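Local structure of periplasmic beta-glucosidase (Pseudomonas aeruginosa, 6R5T) at residues W135-V138 with S139-F142; M483-E486 with A487-R490. The protein probably hydrolyses terminal, non-reducing beta-D-glucosyl residues, releasing beta-D-glucose, as a periplasmic glycoside hydrolase of family 3. The protein carries 1 engineered substitution. One frame throughout, in Å; residues are numbered along the deposited sequence.

Contact 1: W135-V138 with S139-F142; sequences WGRV and SEGF. With BGC (beta-D-glucopyranose), chain C.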
ATOM      1  N   TRP A 135       2.462   0.735  10.557  1.00 10.87           N
ATOM      2  CA  TRP A 135       2.478   2.108  11.130  1.00 11.49           C
ATOM      3  C   TRP A 135       2.600   2.034  12.668  1.00 13.29           C
ATOM      4  O   TRP A 135       1.804   1.348  13.306  1.00 14.29           O
ATOM      5  CB  TRP A 135       1.208   2.810  10.679  1.00 10.92           C
ATOM      6  CG  TRP A 135       1.138   4.281  10.998  1.00 11.71           C
ATOM      7  CD1 TRP A 135       2.044   5.230  10.650  1.00 13.37           C
ATOM      8  CD2 TRP A 135       0.026   5.007  11.542  1.00 11.45           C
ATOM      9  NE1 TRP A 135       1.592   6.484  10.976  1.00 13.92           N
ATOM     10  CE2 TRP A 135       0.343   6.378  11.497  1.00 12.16           C
ATOM     11  CE3 TRP A 135      -1.220   4.638  12.050  1.00 11.43           C
ATOM     12  CZ2 TRP A 135      -0.538   7.379  11.917  1.00 12.96           C
ATOM     13  CZ3 TRP A 135      -2.079   5.618  12.508  1.00 10.99           C
ATOM     14  CH2 TRP A 135      -1.745   6.987  12.427  1.00 11.39           C
ATOM     15  N   GLY A 136       3.505   2.810  13.256  1.00 14.32           N
ATOM     16  CA  GLY A 136       3.742   2.727  14.700  1.00 17.84           C
ATOM     17  C   GLY A 136       2.583   3.266  15.502  1.00 16.67           C
ATOM     18  O   GLY A 136       2.411   2.864  16.643  1.00 19.36           O
ATOM     19  N   ARG A 137       1.719   4.068  14.898  1.00 13.03           N
ATOM     20  CA  ARG A 137       0.605   4.684  15.662  1.00 13.23           C
ATOM     21  C   ARG A 137      -0.673   3.867  15.623  1.00 12.96           C
ATOM     22  O   ARG A 137      -1.707   4.339  16.134  1.00 12.76           O
ATOM     23  CB  ARG A 137       0.419   6.108  15.172  1.00 12.68           C
ATOM     24  CG  ARG A 137       1.704   6.905  15.284  1.00 13.38           C
ATOM     25  CD  ARG A 137       1.539   8.413  15.042  1.00 14.46           C
ATOM     26  NE  ARG A 137       0.923   8.986  16.225  1.00 15.67           N
ATOM     27  CZ  ARG A 137       1.086  10.241  16.656  1.00 17.96           C
ATOM     28  NH1 ARG A 137       1.817  11.092  15.958  1.00 16.57           N
ATOM     29  NH2 ARG A 137       0.523  10.589  17.813  1.00 17.91           N
ATOM     30  N   VAL A 138      -0.647   2.650  15.088  1.00 11.90           N
ATOM     31  CA  VAL A 138      -1.860   1.792  15.139  0.50 11.78           C
ATOM     32  C   VAL A 138      -2.230   1.559  16.612  1.00 11.90           C
ATOM     33  O   VAL A 138      -3.429   1.393  16.866  1.00 13.03           O
ATOM     34  CB  VAL A 138      -1.676   0.456  14.394  0.50 12.65           C
ATOM     35  CG1 VAL A 138      -1.419   0.677  12.910  0.50 13.63           C
ATOM     36  CG2 VAL A 138      -0.586  -0.366  15.020  0.50 12.49           C
ATOM     37  N   SER A 139      -1.243   1.601  17.502  1.00 11.80           N
ATOM     38  CA  SER A 139      -1.506   1.360  18.955  1.00 13.59           C
ATOM     39  C   SER A 139      -2.453   2.417  19.540  1.00 14.36           C
ATOM     40  O   SER A 139      -3.190   2.138  20.549  1.00 15.55           O
ATOM     41  CB  SER A 139      -0.210   1.319  19.716  1.00 15.05           C
ATOM     42  OG  SER A 139       0.397   2.611  19.671  1.00 22.71           O
ATOM     43  N   GLU A 140      -2.529   3.571  18.909  1.00 15.17           N
ATOM     44  CA  GLU A 140      -3.329   4.722  19.413  1.00 15.26           C
ATOM     45  C   GLU A 140      -4.764   4.732  18.932  1.00 16.37           C
ATOM     46  O   GLU A 140      -5.529   5.478  19.518  1.00 14.68           O
ATOM     47  CB  GLU A 140      -2.706   6.021  18.931  1.00 17.49           C
ATOM     48  CG  GLU A 140      -1.404   6.244  19.582  1.00 24.33           C
ATOM     49  CD  GLU A 140      -0.673   7.329  18.857  1.00 24.43           C
ATOM     50  OE1 GLU A 140      -1.284   8.461  18.734  1.00 25.09           O
ATOM     51  OE2 GLU A 140       0.468   7.011  18.389  1.00 26.07           O
ATOM     52  N   GLY A 141      -5.122   3.920  17.927  1.00 12.95           N
ATOM     53  CA  GLY A 141      -6.489   3.903  17.430  1.00 14.35           C
ATOM     54  C   GLY A 141      -7.255   2.684  17.885  1.00 13.76           C
ATOM     55  O   GLY A 141      -6.795   1.954  18.816  1.00 15.91           O
ATOM     56  N   PHE A 142      -8.384   2.481  17.245  1.00 13.62           N
ATOM     57  CA  PHE A 142      -9.340   1.438  17.642  1.00 13.02           C
ATOM     58  C   PHE A 142      -9.422   0.333  16.597  1.00 12.84           C
ATOM     59  O   PHE A 142     -10.314  -0.497  16.692  1.00 13.59           O
ATOM     60  CB  PHE A 142     -10.700   2.053  17.909  1.00 14.55           C
ATOM     61  CG  PHE A 142     -10.766   3.015  19.059  1.00 15.18           C
ATOM     62  CD1 PHE A 142     -10.312   2.658  20.317  1.00 16.25           C
ATOM     63  CD2 PHE A 142     -11.350   4.252  18.893  1.00 17.55           C
ATOM     64  CE1 PHE A 142     -10.467   3.514  21.406  1.00 18.33           C
ATOM     65  CE2 PHE A 142     -11.455   5.128  19.973  1.00 18.49           C
ATOM     66  CZ  PHE A 142     -11.044   4.740  21.226  1.00 18.46           C
TER
HETATM   67  C2  BGC C   1      -0.018  14.818  19.881  1.00 24.31           C
HETATM   68  C3  BGC C   1       0.949  16.019  19.859  1.00 26.51           C
HETATM   69  C4  BGC C   1       2.318  15.453  19.392  1.00 26.68           C
HETATM   70  C5  BGC C   1       2.098  14.884  17.978  1.00 26.59           C
HETATM   71  C6  BGC C   1       3.339  14.236  17.405  1.00 26.36           C
HETATM   72  C1  BGC C   1      -0.070  14.189  18.484  1.00 23.39           C
HETATM   73  O1  BGC C   1      -0.867  13.057  18.644  1.00 21.73           O
HETATM   74  O2  BGC C   1      -1.347  15.144  20.267  1.00 23.90           O
HETATM   75  O3  BGC C   1       1.084  16.531  21.200  1.00 27.70           O
HETATM   76  O4  BGC C   1       3.248  16.546  19.346  1.00 27.37           O
HETATM   77  O5  BGC C   1       1.235  13.790  18.073  1.00 23.06           O
HETATM   78  O6  BGC C   1       3.072  13.763  16.080  1.00 24.20           O

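Contact 2: M483-E486 with A487-R490; sequences MAHE and ASSR. With BGC (beta-D-glucopyranose), chain C; GAL (beta-D-galactopyranose), chain B.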
ATOM      1  N   MET A 483       8.602   0.397  19.994  1.00 14.06           N
ATOM      2  CA  MET A 483       8.473  -0.182  18.629  1.00 14.73           C
ATOM      3  C   MET A 483       7.111   0.163  18.055  1.00 15.33           C
ATOM      4  O   MET A 483       6.937  -0.022  16.851  1.00 14.71           O
ATOM      5  CB  MET A 483       8.600  -1.695  18.622  1.00 13.57           C
ATOM      6  CG  MET A 483       9.979  -2.152  19.061  1.00 14.08           C
ATOM      7  SD  MET A 483      10.101  -3.950  19.044  1.00 16.37           S
ATOM      8  CE  MET A 483      11.739  -4.187  19.727  1.00 16.72           C
ATOM      9  N   ALA A 484       6.191   0.646  18.852  1.00 16.92           N
ATOM     10  CA  ALA A 484       4.805   0.919  18.382  1.00 18.83           C
ATOM     11  C   ALA A 484       4.391   2.282  18.892  1.00 19.78           C
ATOM     12  O   ALA A 484       3.482   2.418  19.729  1.00 18.72           O
ATOM     13  CB  ALA A 484       3.835  -0.148  18.829  1.00 21.36           C
ATOM     14  N   HIS A 485       5.101   3.267  18.390  1.00 20.05           N
ATOM     15  CA  HIS A 485       4.958   4.650  18.855  1.00 24.20           C
ATOM     16  C   HIS A 485       5.089   5.579  17.638  1.00 19.15           C
ATOM     17  O   HIS A 485       5.297   5.113  16.501  1.00 18.19           O
ATOM     18  CB  HIS A 485       5.862   4.730  20.086  1.00 35.84           C
ATOM     19  CG  HIS A 485       6.867   5.802  20.086  1.00 41.47           C
ATOM     20  ND1 HIS A 485       8.108   5.604  19.571  1.00 52.26           N
ATOM     21  CD2 HIS A 485       6.780   7.091  20.437  1.00 53.04           C
ATOM     22  CE1 HIS A 485       8.776   6.729  19.655  1.00 52.95           C
ATOM     23  NE2 HIS A 485       7.987   7.660  20.178  1.00 49.79           N
ATOM     24  N   GLU A 486       4.923   6.854  17.864  1.00 17.23           N
ATOM     25  CA  GLU A 486       5.166   7.807  16.764  1.00 17.61           C
ATOM     26  C   GLU A 486       6.507   7.518  16.087  1.00 16.33           C
ATOM     27  O   GLU A 486       7.553   7.342  16.774  1.00 16.28           O
ATOM     28  CB  GLU A 486       5.101   9.219  17.305  1.00 18.90           C
ATOM     29  CG  GLU A 486       5.442  10.245  16.252  1.00 18.73           C
ATOM     30  CD  GLU A 486       5.425  11.671  16.720  1.00 20.27           C
ATOM     31  OE1 GLU A 486       5.190  11.873  17.960  1.00 20.73           O
ATOM     32  OE2 GLU A 486       5.535  12.604  15.853  1.00 18.04           O
ATOM     33  N   ALA A 487       6.513   7.587  14.758  1.00 15.09           N
ATOM     34  CA  ALA A 487       7.687   7.431  13.855  1.00 16.00           C
ATOM     35  C   ALA A 487       8.254   5.997  13.869  1.00 17.16           C
ATOM     36  O   ALA A 487       9.079   5.734  12.956  1.00 20.63           O
ATOM     37  CB  ALA A 487       8.749   8.443  14.126  1.00 16.10           C
ATOM     38  N   SER A 488       7.765   5.025  14.664  1.00 14.46           N
ATOM     39  CA  SER A 488       8.383   3.681  14.745  0.50 15.39           C
ATOM     40  C   SER A 488       7.725   2.716  13.752  1.00 14.48           C
ATOM     41  O   SER A 488       7.103   1.754  14.158  1.00 14.96           O
ATOM     42  CB  SER A 488       8.298   3.128  16.147  0.50 17.17           C
ATOM     43  OG  SER A 488       8.894   4.009  17.077  0.50 21.75           O
ATOM     44  N   SER A 489       7.822   3.003  12.469  1.00 13.14           N
ATOM     45  CA  SER A 489       7.237   2.115  11.461  1.00 13.13           C
ATOM     46  C   SER A 489       8.149   0.900  11.320  1.00 13.10           C
ATOM     47  O   SER A 489       9.368   1.014  11.351  1.00 12.49           O
ATOM     48  CB  SER A 489       7.068   2.852  10.197  1.00 14.98           C
ATOM     49  OG  SER A 489       6.198   3.942  10.422  1.00 15.46           O
ATOM     50  N   ARG A 490       7.530  -0.249  11.155  1.00 12.86           N
ATOM     51  CA  ARG A 490       8.236  -1.551  11.054  1.00 13.73           C
ATOM     52  C   ARG A 490       8.114  -2.121   9.654  1.00 14.73           C
ATOM     53  O   ARG A 490       7.049  -2.079   9.066  1.00 16.11           O
ATOM     54  CB  ARG A 490       7.636  -2.561  12.021  1.00 16.29           C
ATOM     55  CG  ARG A 490       8.141  -2.417  13.430  1.00 18.26           C
ATOM     56  CD  ARG A 490       7.762  -3.531  14.390  1.00 17.88           C
ATOM     57  NE  ARG A 490       8.674  -4.644  14.298  1.00 17.71           N
ATOM     58  CZ  ARG A 490       8.392  -5.886  14.698  1.00 19.15           C
ATOM     59  NH1 ARG A 490       7.244  -6.151  15.299  1.00 19.41           N
ATOM     60  NH2 ARG A 490       9.276  -6.851  14.546  1.00 19.67           N
TER
HETATM   61  C2  BGC C   1      -0.018  14.818  19.881  1.00 24.31           C
HETATM   62  C3  BGC C   1       0.949  16.019  19.859  1.00 26.51           C
HETATM   63  C4  BGC C   1       2.318  15.453  19.392  1.00 26.68           C
HETATM   64  C5  BGC C   1       2.098  14.884  17.978  1.00 26.59           C
HETATM   65  C6  BGC C   1       3.339  14.236  17.405  1.00 26.36           C
HETATM   66  C1  BGC C   1      -0.070  14.189  18.484  1.00 23.39           C
HETATM   67  O1  BGC C   1      -0.867  13.057  18.644  1.00 21.73           O
HETATM   68  O2  BGC C   1      -1.347  15.144  20.267  1.00 23.90           O
HETATM   69  O3  BGC C   1       1.084  16.531  21.200  1.00 27.70           O
HETATM   70  O4  BGC C   1       3.248  16.546  19.346  1.00 27.37           O
HETATM   71  O5  BGC C   1       1.235  13.790  18.073  1.00 23.06           O
HETATM   72  O6  BGC C   1       3.072  13.763  16.080  1.00 24.20           O
HETATM   73  C1  GAL B   2       4.412  16.416  20.170  1.00 29.67           C
HETATM   74  C2  GAL B   2       4.072  16.353  21.672  1.00 34.60           C
HETATM   75  C3  GAL B   2       5.390  16.300  22.451  1.00 32.26           C
HETATM   76  C4  GAL B   2       6.186  15.063  21.971  1.00 31.55           C
HETATM   77  C5  GAL B   2       6.365  15.159  20.443  1.00 32.12           C
HETATM   78  C6  GAL B   2       7.022  13.907  19.874  1.00 30.95           C
HETATM   79  O2  GAL B   2       3.315  17.499  22.028  1.00 34.85           O
HETATM   80  O3  GAL B   2       5.065  16.160  23.850  1.00 27.40           O
HETATM   81  O4  GAL B   2       5.362  13.928  22.324  1.00 32.57           O
HETATM   82  O5  GAL B   2       5.075  15.242  19.742  1.00 31.86           O
HETATM   83  O6  GAL B   2       7.098  14.027  18.431  1.00 34.30           O

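Contact 1: W135-V138 with S139-F142
Arg137 and Glu140 meet side-on, the arginine offering NE and NH2 along one edge of its guanidinium and the glutamate answering with one oxygen for each. NH2 reaches OE1 at 2.9 Å, almost straight (160°), in the guanidinium plane and on the syn lone pair of OE1. The second bond of the salt bridge, Arg137 NE to Glu140 OE2 at 3.0 Å, is more bent and lies tilted from that plane, because the two flat groups are turned 47° against each other. The arginine chain bends at its third torsion (75°), which turns the guanidinium across the end of the extended glutamate chain. Underneath, the backbone folds into a short 3-10 turn: Glu140 N binds Arg137 O at 3.0 Å and Gly141 N binds Val138 O at 3.2 Å, which brings the side chains of Arg137 and Glu140 to the same side of the turn. The turn lies in the loop between strand 121-122 and helix 146-161 of the TIM-barrel-like N-terminal domain of glycoside hydrolase family 3, where Arg137 lines the sugar pocket. NH2 also turns to the glucose, bonding O1 at 3.0 Å and O5 at 3.3 Å with what is probably one shared hydrogen; NH1 bonds O6 at 3.0 Å and Tyr181 OH. Glu140, holding two of its nitrogens, probably restricts rotation of the group away from the sugar. Lower down, Arg137 CB sits 3.4 Å above one face of the Trp135 indole, near its rim, while Trp135 NE1 bonds Asp189 OD1.

Contact 2: M483-E486 with A487-R490
His485 and Ser488 are brought together by their first torsions: an unusual, far from staggered value of 126° in the histidine, and -56° in the serine, which sets OG beside its own backbone N. In the conformer described, one of two for this serine, His485 ND1 donates to Ser488 OG at 3.1 Å, the oxygen lying 32° out of the imidazole plane; the same OG also bonds Gly482 O and Tyr441 OH. The histidine-serine pair bridges the ends of a type II beta turn, closed by the nearly straight bond from Ser488 N to His485 O (3.1 Å). Ala487 takes the positive phi that the third position of this turn requires. The turn belongs to a loop of the family 3 C-terminal domain, between strand 472-478 and helix 497-508, and it carries Glu486 into the sugar pocket. Its chain fully stretched, Glu486 leaves the turn and sets its carboxylate across the two hydroxymethyl groups of lactose, one oxygen to each O6: galactose O6 donates to OE1 at 2.9 Å and glucose O6 to OE2 at 2.7 Å. OE2 is also held by Tyr190 OH and by a salt bridge to Arg585 of the second subunit, so the other copy of the protein helps to fix this carboxylate. Behind the turn the chain comes back past itself, and two carbonyl oxygens, Met483 O and Ser488 O, stand 3.2 Å apart. Arg521 serves both, its NH2 bonding Met483 O and its NH1 bonding Ser488 O.

Overall arrangement
Both contacts are largely buried turns in loops, about 9 Å apart between centres, but they come from different domains: 135-142 from the N-terminal domain, 483-490 from the C-terminal one. They converge on the same glucose, and a probable hydrogen bond from Ser139 OG to Ala484 O joins them directly. Contact 1 relies on a salt bridge within its own turn and touches no other protein chain. Contact 2 has no salt bridge inside its turn, only a backbone bond and a histidine-serine bond; its charged side chains find partners elsewhere, and it borders the second subunit. Arg137 binds O1, O5 and O6 of the glucose, Glu486 the O6 of both sugars, with a weak, long ion pair between them.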